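PDB 6HBS: aminopentol aminotransferase from Sphingopyxis macrogoltabida, which catalyses the pyridoxal-phosphate-dependent deamination of aminopentol (hydrolysed fumonisin B1) to its 2-keto form, with pyruvate as the preferred amino acceptor. Local coordinates for residues I94-L98 against M295-I299; A109-M113 against A275-A279; M113-N117 against S287-S291; A190-P196 against A225-D231; D252-W256 against A268-K274. Numbering follows the deposited sequence.

Contact 1: residues I94-L98 against M295-I299; sequences IMVNL and MAAAI
This is a buried helix-to-helix packing contact, in which residues 94-98 of helix 94-105 lie against helix 292-307 close to the subunit interface. The two segments run in roughly the same direction, their axes 9.4 Å apart at closest approach and crossing at +34°. Both are regular alpha helix, with L98 N bonded to I94 O (2.8 Å) and I299 N to M295 O (2.9 Å). The nearest CA pairs are I94 with A296 at 7.1 Å and L98 with I299 at 5.6 Å. I94 (chi1 p, chi2 t) extends CD1 to 3.7 Å from A296 CB. One turn on, L98 (t, p) meets three residues: CD2 is 3.6 Å from M295 CG, CD1 is 3.7 Å from A298 CB, and CB is 3.8 Å from I299 CG1. I299 (m, t) reaches back so that its CD1 lies 3.6 Å from I94 O. M295 (m, t, t) places SD 3.7 Å from M95 CB, while M95 itself points away and packs on Y23 of the second subunit. With no hydrogen bond or charge pair between the segments, the helices are held here by apolar fit, small A296 and A298 leaving room for the branched side chains.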
# COMPACT_ATOMS: atom_id res chain seq x y z
N ILE A 94 -1.45 0.74 -20.13
CA ILE A 94 -0.78 -0.57 -19.89
C ILE A 94 -1.45 -1.35 -18.75
O ILE A 94 -1.21 -2.56 -18.63
CB ILE A 94 0.74 -0.47 -19.69
CG1 ILE A 94 1.13 0.18 -18.38
CG2 ILE A 94 1.42 0.20 -20.87
CD1 ILE A 94 2.56 -0.00 -18.02
N MET A 95 -2.28 -0.69 -17.93
CA MET A 95 -3.14 -1.38 -16.95
C MET A 95 -3.97 -2.47 -17.63
O MET A 95 -4.13 -3.57 -17.09
CB MET A 95 -4.06 -0.43 -16.19
CG MET A 95 -4.81 -1.11 -15.04
SD MET A 95 -5.89 0.03 -14.17
CE MET A 95 -6.57 -1.06 -12.92
N VAL A 96 -4.48 -2.17 -18.83
CA VAL A 96 -5.28 -3.11 -19.59
C VAL A 96 -4.41 -4.30 -20.02
O VAL A 96 -4.84 -5.45 -19.89
CB VAL A 96 -5.99 -2.45 -20.79
CG1 VAL A 96 -6.81 -3.47 -21.57
CG2 VAL A 96 -6.87 -1.29 -20.34
N ASN A 97 -3.20 -4.02 -20.51
CA ASN A 97 -2.26 -5.06 -20.93
C ASN A 97 -1.88 -5.96 -19.74
O ASN A 97 -1.79 -7.17 -19.90
CB ASN A 97 -1.00 -4.46 -21.57
CG ASN A 97 -1.36 -3.70 -22.82
OD1 ASN A 97 -2.00 -2.68 -22.77
ND2 ASN A 97 -1.02 -4.25 -23.96
N LEU A 98 -1.65 -5.35 -18.58
CA LEU A 98 -1.29 -6.13 -17.38
C LEU A 98 -2.46 -7.04 -16.97
O LEU A 98 -2.24 -8.23 -16.72
CB LEU A 98 -0.87 -5.20 -16.25
CG LEU A 98 -0.63 -5.86 -14.90
CD1 LEU A 98 0.49 -6.88 -14.97
CD2 LEU A 98 -0.39 -4.82 -13.85
N MET A 295 3.32 -1.38 -12.89
CA MET A 295 2.60 -2.20 -13.81
C MET A 295 3.49 -2.63 -14.99
O MET A 295 3.38 -3.78 -15.49
CB MET A 295 1.35 -1.49 -14.32
CG MET A 295 0.31 -1.30 -13.23
SD MET A 295 -1.20 -0.68 -13.93
CE MET A 295 -2.02 -0.21 -12.41
N ALA A 296 4.35 -1.72 -15.46
CA ALA A 296 5.30 -2.04 -16.54
C ALA A 296 6.29 -3.12 -16.08
O ALA A 296 6.62 -4.07 -16.83
CB ALA A 296 6.02 -0.76 -16.99
N ALA A 297 6.80 -2.96 -14.86
CA ALA A 297 7.66 -3.99 -14.27
C ALA A 297 6.94 -5.35 -14.17
O ALA A 297 7.53 -6.40 -14.43
CB ALA A 297 8.17 -3.55 -12.94
N ALA A 298 5.64 -5.33 -13.82
CA ALA A 298 4.90 -6.56 -13.64
C ALA A 298 4.71 -7.23 -15.00
O ALA A 298 4.81 -8.45 -15.11
CB ALA A 298 3.57 -6.28 -12.96
N ILE A 299 4.41 -6.43 -16.04
CA ILE A 299 4.22 -7.01 -17.37
C ILE A 299 5.50 -7.75 -17.77
O ILE A 299 5.43 -8.83 -18.35
CB ILE A 299 3.80 -5.93 -18.40
CG1 ILE A 299 2.35 -5.50 -18.15
CG2 ILE A 299 4.00 -6.39 -19.82
CD1 ILE A 299 1.94 -4.27 -18.96

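Contact 2: residues A109-M113 against A275-A279; sequences ADWAM and ARDAA. With MG (magnesium ion), chain D.
A classic beta bulge is the oddity here: D110 and W111 both face G271 of the neighbouring strand as strand 111-115 begins, and before it A109 O ligates a magnesium ion at 2.4 Å. Waters 1 and 2, each at 2.4 Å from MG, and the carbonyls of V103 and V106 are the other ligands. The contact packs helix 276-281, which follows strand 267-271, on extended strand 111-115 of the seven-stranded sheet. At the helix start A279 N is bonded to A275 O (3.1 Å). CA atoms come nearest at W111 with R276 (7.5 Å) and M113 with A279 (8.7 Å). W111, chi1 p and chi2 -101°, lays its indole against this helix start. A279 CB sits over the six-membered ring as a CH-pi contact, 4.2 Å from the centroid and 25° off the normal; A275 CB is 4.0 Å from W111 CZ2, and R276 CA 3.5 Å from W111 NE1. M113 (m, t, p) adds SD at 4.1 Å from A279 CB. R276 (t, t, m) folds its guanidinium back over W111 CB. P19 of the second subunit packs on W111, M113 and A279. Between strand and helix the contact is essentially apolar, while the polar ends find partners elsewhere: W111 NE1 bonds to S272 O, D110 OD2 to N273 N, and R276 NH2 to N273 OD1 and R16 O of the second subunit.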
# COMPACT_ATOMS: atom_id res chain seq x y z
N ALA A 109 -9.16 -17.43 -13.15
CA ALA A 109 -9.51 -16.01 -13.10
C ALA A 109 -9.99 -15.51 -14.47
O ALA A 109 -9.44 -15.90 -15.49
CB ALA A 109 -8.30 -15.22 -12.66
N ASP A 110 -10.96 -14.58 -14.41
CA ASP A 110 -11.50 -13.83 -15.54
C ASP A 110 -11.22 -12.32 -15.41
O ASP A 110 -11.31 -11.60 -16.41
CB ASP A 110 -12.99 -14.10 -15.68
CG ASP A 110 -13.28 -15.59 -15.74
OD1 ASP A 110 -12.73 -16.23 -16.61
OD2 ASP A 110 -13.99 -16.08 -14.86
N TRP A 111 -10.86 -11.85 -14.20
CA TRP A 111 -10.59 -10.43 -14.00
C TRP A 111 -9.49 -10.23 -12.96
O TRP A 111 -9.19 -11.11 -12.17
CB TRP A 111 -11.88 -9.68 -13.63
CG TRP A 111 -12.61 -10.21 -12.43
CD1 TRP A 111 -13.72 -11.01 -12.44
CD2 TRP A 111 -12.29 -10.00 -11.05
NE1 TRP A 111 -14.13 -11.28 -11.17
CE2 TRP A 111 -13.27 -10.68 -10.29
CE3 TRP A 111 -11.30 -9.27 -10.37
CZ2 TRP A 111 -13.26 -10.69 -8.90
CZ3 TRP A 111 -11.29 -9.29 -8.99
CH2 TRP A 111 -12.27 -9.98 -8.26
N ALA A 112 -8.92 -9.02 -12.96
CA ALA A 112 -7.92 -8.62 -11.98
C ALA A 112 -8.22 -7.22 -11.42
O ALA A 112 -8.71 -6.36 -12.11
CB ALA A 112 -6.57 -8.66 -12.62
N MET A 113 -7.84 -7.00 -10.15
CA MET A 113 -7.77 -5.70 -9.54
C MET A 113 -6.36 -5.53 -8.96
O MET A 113 -5.79 -6.52 -8.43
CB MET A 113 -8.84 -5.54 -8.46
CG MET A 113 -10.25 -5.64 -9.01
SD MET A 113 -11.50 -5.66 -7.70
CE MET A 113 -11.51 -3.95 -7.19
N ALA A 275 -17.66 -13.86 -9.13
CA ALA A 275 -17.45 -12.81 -8.12
C ALA A 275 -17.41 -11.40 -8.71
O ALA A 275 -17.17 -10.45 -7.96
CB ALA A 275 -16.15 -13.07 -7.39
N ARG A 276 -17.62 -11.25 -10.02
CA ARG A 276 -17.38 -10.00 -10.73
C ARG A 276 -18.33 -8.90 -10.23
O ARG A 276 -17.89 -7.76 -9.98
CB ARG A 276 -17.51 -10.20 -12.25
CG ARG A 276 -17.13 -8.97 -13.07
CD ARG A 276 -17.41 -9.13 -14.55
NE ARG A 276 -16.49 -10.05 -15.19
CZ ARG A 276 -15.35 -9.69 -15.78
NH1 ARG A 276 -14.99 -8.41 -15.80
NH2 ARG A 276 -14.57 -10.63 -16.31
N ASP A 277 -19.62 -9.24 -10.03
CA ASP A 277 -20.60 -8.22 -9.62
C ASP A 277 -20.25 -7.65 -8.25
O ASP A 277 -20.39 -6.45 -8.05
CB ASP A 277 -22.04 -8.73 -9.56
CG ASP A 277 -22.69 -8.88 -10.92
OD1 ASP A 277 -22.22 -8.24 -11.88
OD2 ASP A 277 -23.65 -9.65 -11.02
N ALA A 278 -19.84 -8.52 -7.32
CA ALA A 278 -19.49 -8.06 -5.98
C ALA A 278 -18.23 -7.18 -6.02
O ALA A 278 -18.09 -6.25 -5.26
CB ALA A 278 -19.28 -9.25 -5.07
N ALA A 279 -17.30 -7.54 -6.89
CA ALA A 279 -16.09 -6.75 -7.08
C ALA A 279 -16.45 -5.33 -7.54
O ALA A 279 -15.75 -4.37 -7.19
CB ALA A 279 -15.21 -7.42 -8.10
MG MG D . -7.71 -16.92 -16.75
O HOH W 1 -6.24 -18.44 -17.90
O HOH W 2 -8.79 -16.27 -18.84

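Contact 3: residues M113-N117 against S287-S291; sequences MFCKN and SFWFS. With PLP (pyridoxal-5'-phosphate), chain E; PLP (pyridoxal-5'-phosphate), chain C.
The contact belongs to the PLP phosphate sites of the class-III aminotransferase dimer, packing the end of strand 111-115 on the loop before helix 292-307. That loop serves the PLP (chain E) also held by G118, S119 and R233 of the second subunit: S287 N gives O3P a 2.8 Å bond and S287 OG gives O1P one of 3.0 Å. N117, just before helix 118-133, approaches the other PLP (chain C), CB to O2P 3.5 Å. F288-S291 forms a type I turn; C115 and W289 CA atoms are 4.6 Å apart. W289 (chi1 m, chi2 20°) lies flat against C115, whose CB is 3.4 Å from the six-membered-ring centroid and 6° off its normal, a CH-pi contact. W289 NE1 bonds to N117 OD1 of the second subunit. K116 (m, m) curls over F288, CE 3.0 Å from F288 O, its NZ hydrogen-bonded to P265 O. Water 4 links K116 NZ to S291 O, 2.8 Å each; water 3 donates to C115 O (3.0 Å) and W289 O (2.7 Å).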
# COMPACT_ATOMS: atom_id res chain seq x y z
N MET A 113 -7.84 -7.00 -10.15
CA MET A 113 -7.77 -5.70 -9.54
C MET A 113 -6.36 -5.53 -8.96
O MET A 113 -5.79 -6.52 -8.43
CB MET A 113 -8.84 -5.54 -8.46
CG MET A 113 -10.25 -5.64 -9.01
SD MET A 113 -11.50 -5.66 -7.70
CE MET A 113 -11.51 -3.95 -7.19
N PHE A 114 -5.78 -4.32 -9.09
CA PHE A 114 -4.42 -4.04 -8.66
C PHE A 114 -4.47 -3.06 -7.50
O PHE A 114 -5.28 -2.10 -7.52
CB PHE A 114 -3.56 -3.54 -9.84
CG PHE A 114 -3.46 -4.57 -10.93
CD1 PHE A 114 -2.77 -5.75 -10.71
CD2 PHE A 114 -4.14 -4.42 -12.13
CE1 PHE A 114 -2.76 -6.75 -11.67
CE2 PHE A 114 -4.15 -5.43 -13.07
CZ PHE A 114 -3.47 -6.60 -12.84
N CYS A 115 -3.57 -3.29 -6.54
CA CYS A 115 -3.42 -2.49 -5.32
C CYS A 115 -1.92 -2.41 -4.97
O CYS A 115 -1.08 -2.65 -5.84
CB CYS A 115 -4.26 -3.10 -4.19
SG CYS A 115 -4.03 -4.89 -4.07
N LYS A 116 -1.58 -2.01 -3.74
CA LYS A 116 -0.17 -1.87 -3.39
C LYS A 116 0.32 -3.04 -2.54
O LYS A 116 1.30 -3.68 -2.90
CB LYS A 116 0.10 -0.56 -2.65
CG LYS A 116 0.13 0.67 -3.54
CD LYS A 116 1.27 0.72 -4.55
CE LYS A 116 0.81 0.47 -5.96
NZ LYS A 116 1.85 0.82 -6.93
N ASN A 117 -0.31 -3.23 -1.38
CA ASN A 117 0.10 -4.17 -0.37
C ASN A 117 -0.63 -5.49 -0.60
O ASN A 117 -1.78 -5.48 -1.04
CB ASN A 117 -0.23 -3.71 1.04
CG ASN A 117 0.32 -2.36 1.43
OD1 ASN A 117 1.52 -2.11 1.32
ND2 ASN A 117 -0.53 -1.48 1.98
N SER A 287 -4.48 6.01 -3.70
CA SER A 287 -3.75 7.03 -4.47
C SER A 287 -2.77 6.40 -5.47
O SER A 287 -2.55 6.97 -6.54
CB SER A 287 -2.95 7.90 -3.52
OG SER A 287 -3.82 8.50 -2.59
N PHE A 288 -2.10 5.32 -5.05
CA PHE A 288 -0.97 4.81 -5.76
C PHE A 288 -1.33 3.54 -6.54
O PHE A 288 -0.47 2.95 -7.18
CB PHE A 288 0.20 4.56 -4.80
CG PHE A 288 0.73 5.79 -4.12
CD1 PHE A 288 1.20 6.88 -4.85
CD2 PHE A 288 0.78 5.86 -2.74
CE1 PHE A 288 1.66 8.02 -4.20
CE2 PHE A 288 1.28 6.99 -2.10
CZ PHE A 288 1.71 8.08 -2.83
N TRP A 289 -2.60 3.12 -6.47
CA TRP A 289 -3.00 1.81 -7.02
C TRP A 289 -2.99 1.80 -8.55
O TRP A 289 -3.04 0.71 -9.13
CB TRP A 289 -4.38 1.39 -6.49
CG TRP A 289 -4.43 1.05 -5.03
CD1 TRP A 289 -3.54 1.42 -4.05
CD2 TRP A 289 -5.45 0.28 -4.36
NE1 TRP A 289 -3.92 0.89 -2.84
CE2 TRP A 289 -5.09 0.21 -2.99
CE3 TRP A 289 -6.60 -0.37 -4.78
CZ2 TRP A 289 -5.89 -0.44 -2.04
CZ3 TRP A 289 -7.39 -1.03 -3.85
CH2 TRP A 289 -7.01 -1.08 -2.51
N PHE A 290 -2.98 2.98 -9.19
CA PHE A 290 -3.12 3.10 -10.64
C PHE A 290 -1.79 3.51 -11.29
O PHE A 290 -1.77 3.82 -12.48
CB PHE A 290 -4.28 4.05 -10.97
CG PHE A 290 -5.55 3.63 -10.27
CD1 PHE A 290 -6.23 2.52 -10.70
CD2 PHE A 290 -5.96 4.24 -9.10
CE1 PHE A 290 -7.35 2.06 -10.01
CE2 PHE A 290 -7.08 3.80 -8.43
CZ PHE A 290 -7.78 2.71 -8.89
N SER A 291 -0.70 3.46 -10.52
CA SER A 291 0.61 3.88 -11.01
C SER A 291 1.16 2.89 -12.05
O SER A 291 1.16 1.67 -11.84
CB SER A 291 1.57 4.06 -9.87
OG SER A 291 1.06 5.00 -8.94
N1 PLP E . -6.92 10.50 3.95
C2 PLP E . -7.26 11.48 3.08
C2A PLP E . -7.66 12.86 3.59
C3 PLP E . -7.23 11.27 1.62
O3 PLP E . -7.58 12.26 0.76
C4 PLP E . -6.79 9.96 1.10
C4A PLP E . -6.73 9.76 -0.38
C5 PLP E . -6.47 8.94 2.16
C6 PLP E . -6.54 9.28 3.51
C5A PLP E . -6.04 7.56 1.79
O4P PLP E . -4.87 7.55 0.98
P PLP E . -4.71 6.31 -0.05
O1P PLP E . -3.26 6.49 -0.49
O2P PLP E . -4.97 5.03 0.76
O3P PLP E . -5.66 6.48 -1.18
N1 PLP C . -0.49 -12.85 2.80
C2 PLP C . 0.61 -13.62 2.91
C2A PLP C . 0.54 -15.13 2.78
C3 PLP C . 1.91 -12.98 3.08
O3 PLP C . 3.04 -13.72 3.18
C4 PLP C . 1.99 -11.50 3.14
C4A PLP C . 3.33 -10.89 3.30
C5 PLP C . 0.69 -10.78 3.08
C6 PLP C . -0.48 -11.50 2.88
C5A PLP C . 0.59 -9.25 3.15
O4P PLP C . 1.39 -8.62 2.11
P PLP C . 1.96 -7.17 2.51
O1P PLP C . 2.97 -7.34 3.56
O2P PLP C . 0.77 -6.42 3.05
O3P PLP C . 2.51 -6.71 1.18
O HOH W 3 -1.22 -1.24 -8.52
O HOH W 4 0.92 0.17 -9.53

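Contact 4: residues A190-P196 against A225-D231; sequences AAVFATP and ALLVVDD. With PLP (pyridoxal-5'-phosphate), chain C.
Two adjacent parallel strands of the central sheet, 189-194 and 226-230, joined through helix 210-223 in a beta-alpha-beta crossover, lie 4.8 Å apart with a twist of -25°, paired A191-L226, V192-L227, F193-V228 and A194-V229. Five backbone bonds zip them: L226 N to A190 O (3.0 Å), V192 N to L226 O (3.0 Å), V228 N to V192 O (2.8 Å), A194 N to V228 O (3.0 Å) and D230 N to A194 O (2.8 Å). On the A191, F193, L226 and V228 face, V228 (chi1 t) is the main bump: CG2 fills the space left by small A191, 4.1 Å from A191 CB, and CG1 rests over the F193 ring (chi1 m), 4.1 Å from its centroid. Helix 118-133 packs on this face. On the other, V192 CG1 meets L227 CD1 at 4.1 Å, and C220 of helix 210-223 touches both residues. P196, after strand 189-194, packs on D230 and D231, its CD 3.2 Å from D230 O. D230 (t) holds OD2 2.7 Å from N1 of PLP (chain C) and is hydrogen-bonded to H146 ND1. An aspartate at this distance is consistent with a protonated pyridine nitrogen, the electron sink of PLP chemistry.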
# COMPACT_ATOMS: atom_id res chain seq x y z
N ALA A 190 -18.96 -16.64 4.39
CA ALA A 190 -18.73 -15.76 3.23
C ALA A 190 -17.56 -16.29 2.41
O ALA A 190 -17.59 -16.29 1.17
CB ALA A 190 -18.47 -14.36 3.72
N ALA A 191 -16.51 -16.76 3.10
CA ALA A 191 -15.32 -17.25 2.44
C ALA A 191 -14.47 -18.13 3.36
O ALA A 191 -14.53 -18.01 4.59
CB ALA A 191 -14.50 -16.08 1.98
N VAL A 192 -13.64 -18.96 2.71
CA VAL A 192 -12.51 -19.69 3.28
C VAL A 192 -11.22 -19.11 2.68
O VAL A 192 -11.03 -19.13 1.45
CB VAL A 192 -12.57 -21.19 2.91
CG1 VAL A 192 -11.28 -21.91 3.29
CG2 VAL A 192 -13.77 -21.89 3.51
N PHE A 193 -10.33 -18.65 3.54
CA PHE A 193 -8.98 -18.26 3.16
C PHE A 193 -8.05 -19.43 3.48
O PHE A 193 -8.10 -19.98 4.61
CB PHE A 193 -8.49 -17.04 3.95
CG PHE A 193 -9.00 -15.71 3.46
CD1 PHE A 193 -10.34 -15.39 3.52
CD2 PHE A 193 -8.12 -14.76 2.94
CE1 PHE A 193 -10.80 -14.15 3.08
CE2 PHE A 193 -8.57 -13.54 2.50
CZ PHE A 193 -9.91 -13.23 2.56
N ALA A 194 -7.21 -19.77 2.50
CA ALA A 194 -6.13 -20.75 2.66
C ALA A 194 -4.86 -20.24 1.97
O ALA A 194 -4.91 -19.84 0.83
CB ALA A 194 -6.58 -22.05 2.06
N THR A 195 -3.71 -20.29 2.67
CA THR A 195 -2.40 -20.25 2.04
C THR A 195 -2.18 -21.60 1.37
O THR A 195 -2.76 -22.61 1.76
CB THR A 195 -1.29 -19.91 3.03
OG1 THR A 195 -1.15 -20.90 4.06
CG2 THR A 195 -1.51 -18.55 3.66
N PRO A 196 -1.39 -21.67 0.29
CA PRO A 196 -1.30 -22.89 -0.50
C PRO A 196 -0.43 -23.98 0.15
O PRO A 196 -0.56 -25.13 -0.23
CB PRO A 196 -0.72 -22.46 -1.84
CG PRO A 196 -0.00 -21.16 -1.55
CD PRO A 196 -0.66 -20.54 -0.33
N ALA A 225 -20.04 -20.14 -0.55
CA ALA A 225 -18.90 -19.39 0.01
C ALA A 225 -17.78 -19.35 -1.03
O ALA A 225 -17.65 -20.28 -1.80
CB ALA A 225 -18.40 -20.04 1.26
N LEU A 226 -16.98 -18.28 -1.02
CA LEU A 226 -15.85 -18.17 -1.97
C LEU A 226 -14.60 -18.80 -1.37
O LEU A 226 -14.23 -18.47 -0.24
CB LEU A 226 -15.57 -16.70 -2.29
CG LEU A 226 -16.71 -15.93 -2.94
CD1 LEU A 226 -16.24 -14.56 -3.40
CD2 LEU A 226 -17.30 -16.69 -4.10
N LEU A 227 -13.91 -19.61 -2.18
CA LEU A 227 -12.59 -20.13 -1.86
C LEU A 227 -11.54 -19.10 -2.30
O LEU A 227 -11.47 -18.75 -3.48
CB LEU A 227 -12.33 -21.47 -2.56
CG LEU A 227 -10.98 -22.09 -2.23
CD1 LEU A 227 -10.80 -22.25 -0.73
CD2 LEU A 227 -10.79 -23.41 -2.94
N VAL A 228 -10.76 -18.65 -1.34
CA VAL A 228 -9.73 -17.65 -1.55
C VAL A 228 -8.37 -18.30 -1.26
O VAL A 228 -8.09 -18.67 -0.11
CB VAL A 228 -9.95 -16.43 -0.66
CG1 VAL A 228 -8.93 -15.35 -1.00
CG2 VAL A 228 -11.38 -15.89 -0.74
N VAL A 229 -7.51 -18.38 -2.27
CA VAL A 229 -6.14 -18.84 -2.02
C VAL A 229 -5.25 -17.61 -1.87
O VAL A 229 -5.19 -16.79 -2.77
CB VAL A 229 -5.64 -19.78 -3.12
CG1 VAL A 229 -4.14 -19.97 -3.07
CG2 VAL A 229 -6.35 -21.11 -3.05
N ASP A 230 -4.56 -17.50 -0.73
CA ASP A 230 -3.65 -16.40 -0.51
C ASP A 230 -2.26 -16.80 -1.04
O ASP A 230 -1.53 -17.46 -0.34
CB ASP A 230 -3.64 -15.97 0.95
CG ASP A 230 -2.72 -14.81 1.22
OD1 ASP A 230 -1.99 -14.41 0.28
OD2 ASP A 230 -2.68 -14.37 2.39
N ASP A 231 -1.95 -16.35 -2.26
CA ASP A 231 -0.72 -16.69 -2.97
C ASP A 231 0.27 -15.53 -2.92
O ASP A 231 1.20 -15.49 -3.76
CB ASP A 231 -0.99 -17.10 -4.41
CG ASP A 231 -0.59 -18.53 -4.72
OD1 ASP A 231 0.44 -19.00 -4.14
OD2 ASP A 231 -1.27 -19.13 -5.57
N1 PLP C . -0.49 -12.85 2.80
C2 PLP C . 0.61 -13.62 2.91
C2A PLP C . 0.54 -15.13 2.78
C3 PLP C . 1.91 -12.98 3.08
O3 PLP C . 3.04 -13.72 3.18
C4 PLP C . 1.99 -11.50 3.14
C4A PLP C . 3.33 -10.89 3.30
C5 PLP C . 0.69 -10.78 3.08
C6 PLP C . -0.48 -11.50 2.88
C5A PLP C . 0.59 -9.25 3.15
O4P PLP C . 1.39 -8.62 2.11
P PLP C . 1.96 -7.17 2.51
O1P PLP C . 2.97 -7.34 3.56
O2P PLP C . 0.77 -6.42 3.05
O3P PLP C . 2.51 -6.71 1.18

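Contact 5: residues D252-W256 against A268-K274; sequences DLSCW and ALLGSNK
Backbone hydrogen bonds come first: strands 253-256 and 267-271 run antiparallel, axes 4.7 Å apart at 160°. S254-L270 is a hydrogen-bonded pair (S254 N to L270 O and L270 N to S254 O, both 2.9 Å), and so is W256-A268 (W256 N to A268 O and A268 N to W256 O, both 2.9 Å); L253-G271 and C255-L269 are the non-hydrogen-bonded pairs. S272 N to D252 O, 3.0 Å, extends the pairing past the strand ends. Apolar contacts follow on the two faces. Towards helix 118-133, L269 (chi1 t, chi2 p) brings CD1 to 4.1 Å from L253 CB and 4.0 Å from C255 SG, while L253 (m, t) sets CD2 3.8 Å from the bare CA of G271. On the opposite face W256 (chi1 m, chi2 80°) sets CD1 3.9 Å from L270 CD2 and CB 4.3 Å from A268 CB. Among polar side chains, W256 NE1 bonds to S254 OG (2.9 Å), itself hydrogen-bonded to H108 NE2. Charge and water close the outer end: K274 NZ forms a salt bridge to D252 OD1 at 3.1 Å, and water 5 joins D252 OD1 (2.5 Å) to S272 OG (2.6 Å). D252 OD2 has R217 as a second partner. This is a beta hairpin within the seven-stranded sheet of a fold-type I PLP enzyme; its connection carries K258 of the PLP pocket, probably the Schiff-base lysine.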
# COMPACT_ATOMS: atom_id res chain seq x y z
N ASP A 252 -11.96 -19.47 -6.20
CA ASP A 252 -12.77 -18.41 -6.76
C ASP A 252 -11.97 -17.10 -6.84
O ASP A 252 -12.11 -16.38 -7.81
CB ASP A 252 -14.03 -18.20 -5.94
CG ASP A 252 -14.82 -19.50 -5.85
OD1 ASP A 252 -15.03 -20.08 -6.91
OD2 ASP A 252 -15.11 -19.96 -4.75
N LEU A 253 -11.20 -16.79 -5.79
CA LEU A 253 -10.32 -15.61 -5.74
C LEU A 253 -8.92 -16.10 -5.39
O LEU A 253 -8.76 -17.02 -4.62
CB LEU A 253 -10.77 -14.62 -4.66
CG LEU A 253 -12.21 -14.09 -4.70
CD1 LEU A 253 -12.47 -13.18 -3.53
CD2 LEU A 253 -12.51 -13.36 -6.00
N SER A 254 -7.92 -15.41 -5.90
CA SER A 254 -6.56 -15.60 -5.44
C SER A 254 -5.92 -14.22 -5.26
O SER A 254 -6.17 -13.31 -6.06
CB SER A 254 -5.76 -16.48 -6.38
OG SER A 254 -5.82 -15.99 -7.72
N CYS A 255 -5.10 -14.11 -4.22
CA CYS A 255 -4.40 -12.92 -3.84
C CYS A 255 -2.92 -13.09 -4.17
O CYS A 255 -2.31 -14.16 -3.87
CB CYS A 255 -4.55 -12.66 -2.35
SG CYS A 255 -6.26 -12.50 -1.78
N TRP A 256 -2.34 -12.05 -4.76
CA TRP A 256 -0.98 -12.07 -5.27
C TRP A 256 -0.26 -10.79 -4.84
O TRP A 256 -0.89 -9.75 -4.62
CB TRP A 256 -0.97 -12.17 -6.79
CG TRP A 256 -1.63 -13.39 -7.32
CD1 TRP A 256 -2.97 -13.58 -7.49
CD2 TRP A 256 -0.99 -14.54 -7.85
NE1 TRP A 256 -3.20 -14.82 -8.04
CE2 TRP A 256 -2.01 -15.42 -8.28
CE3 TRP A 256 0.35 -14.94 -7.98
CZ2 TRP A 256 -1.72 -16.66 -8.85
CZ3 TRP A 256 0.62 -16.17 -8.53
CH2 TRP A 256 -0.40 -17.02 -8.94
N ALA A 268 -2.30 -7.84 -6.23
CA ALA A 268 -3.42 -8.10 -7.09
C ALA A 268 -4.42 -9.03 -6.42
O ALA A 268 -4.03 -9.95 -5.70
CB ALA A 268 -2.99 -8.73 -8.39
N LEU A 269 -5.69 -8.80 -6.77
CA LEU A 269 -6.79 -9.75 -6.58
C LEU A 269 -7.24 -10.29 -7.94
O LEU A 269 -7.67 -9.53 -8.80
CB LEU A 269 -7.93 -9.06 -5.85
CG LEU A 269 -9.12 -9.97 -5.52
CD1 LEU A 269 -8.65 -11.12 -4.64
CD2 LEU A 269 -10.23 -9.21 -4.81
N LEU A 270 -7.16 -11.61 -8.13
CA LEU A 270 -7.61 -12.32 -9.36
C LEU A 270 -8.91 -13.06 -9.03
O LEU A 270 -9.01 -13.65 -7.96
CB LEU A 270 -6.53 -13.30 -9.83
CG LEU A 270 -5.39 -12.74 -10.70
CD1 LEU A 270 -5.83 -12.54 -12.14
CD2 LEU A 270 -4.87 -11.44 -10.13
N GLY A 271 -9.91 -12.97 -9.91
CA GLY A 271 -11.22 -13.48 -9.54
C GLY A 271 -11.95 -14.06 -10.73
O GLY A 271 -11.69 -13.65 -11.85
N SER A 272 -12.80 -15.06 -10.46
CA SER A 272 -13.63 -15.65 -11.48
C SER A 272 -14.86 -14.76 -11.71
O SER A 272 -15.22 -13.92 -10.88
CB SER A 272 -14.01 -17.06 -11.11
OG SER A 272 -15.02 -17.04 -10.13
N ASN A 273 -15.51 -14.97 -12.85
CA ASN A 273 -16.72 -14.24 -13.24
C ASN A 273 -17.81 -14.35 -12.18
O ASN A 273 -18.59 -13.45 -12.01
CB ASN A 273 -17.19 -14.69 -14.63
CG ASN A 273 -16.43 -13.97 -15.72
OD1 ASN A 273 -16.01 -12.83 -15.52
ND2 ASN A 273 -16.21 -14.62 -16.85
N LYS A 274 -17.84 -15.44 -11.41
CA LYS A 274 -18.85 -15.62 -10.37
C LYS A 274 -18.85 -14.41 -9.41
O LYS A 274 -19.92 -13.98 -8.94
CB LYS A 274 -18.56 -16.94 -9.65
CG LYS A 274 -19.24 -17.14 -8.31
CD LYS A 274 -19.36 -18.60 -7.93
CE LYS A 274 -18.17 -19.09 -7.15
NZ LYS A 274 -18.10 -20.57 -7.09
O HOH W 5 -15.13 -19.47 -9.33

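Contacts 2, 3, 4 and 5 all reach the seven-stranded sheet, whose order 111-115, 267-271, 253-256, 226-230, 189-194 carries one into the next. Contacts 2 and 3 share M113 on strand 111-115, outermost within this chain, their centres about 16 Å apart. Contact 5 lies about 6 Å from contact 2 and about 10 Å from contact 4, centre to centre. Contact 1 packs beside contact 3, centres about 12 Å apart, where L98 meets F114. Along the chain, contacts 1, 2 and 3 are long-range closures that each enclose contacts 4 and 5, which follow one another. The C-terminal end of strand 226-230 places D230 at one PLP, while contact 3 reaches both cofactors and contacts 1 to 3 touch the second subunit.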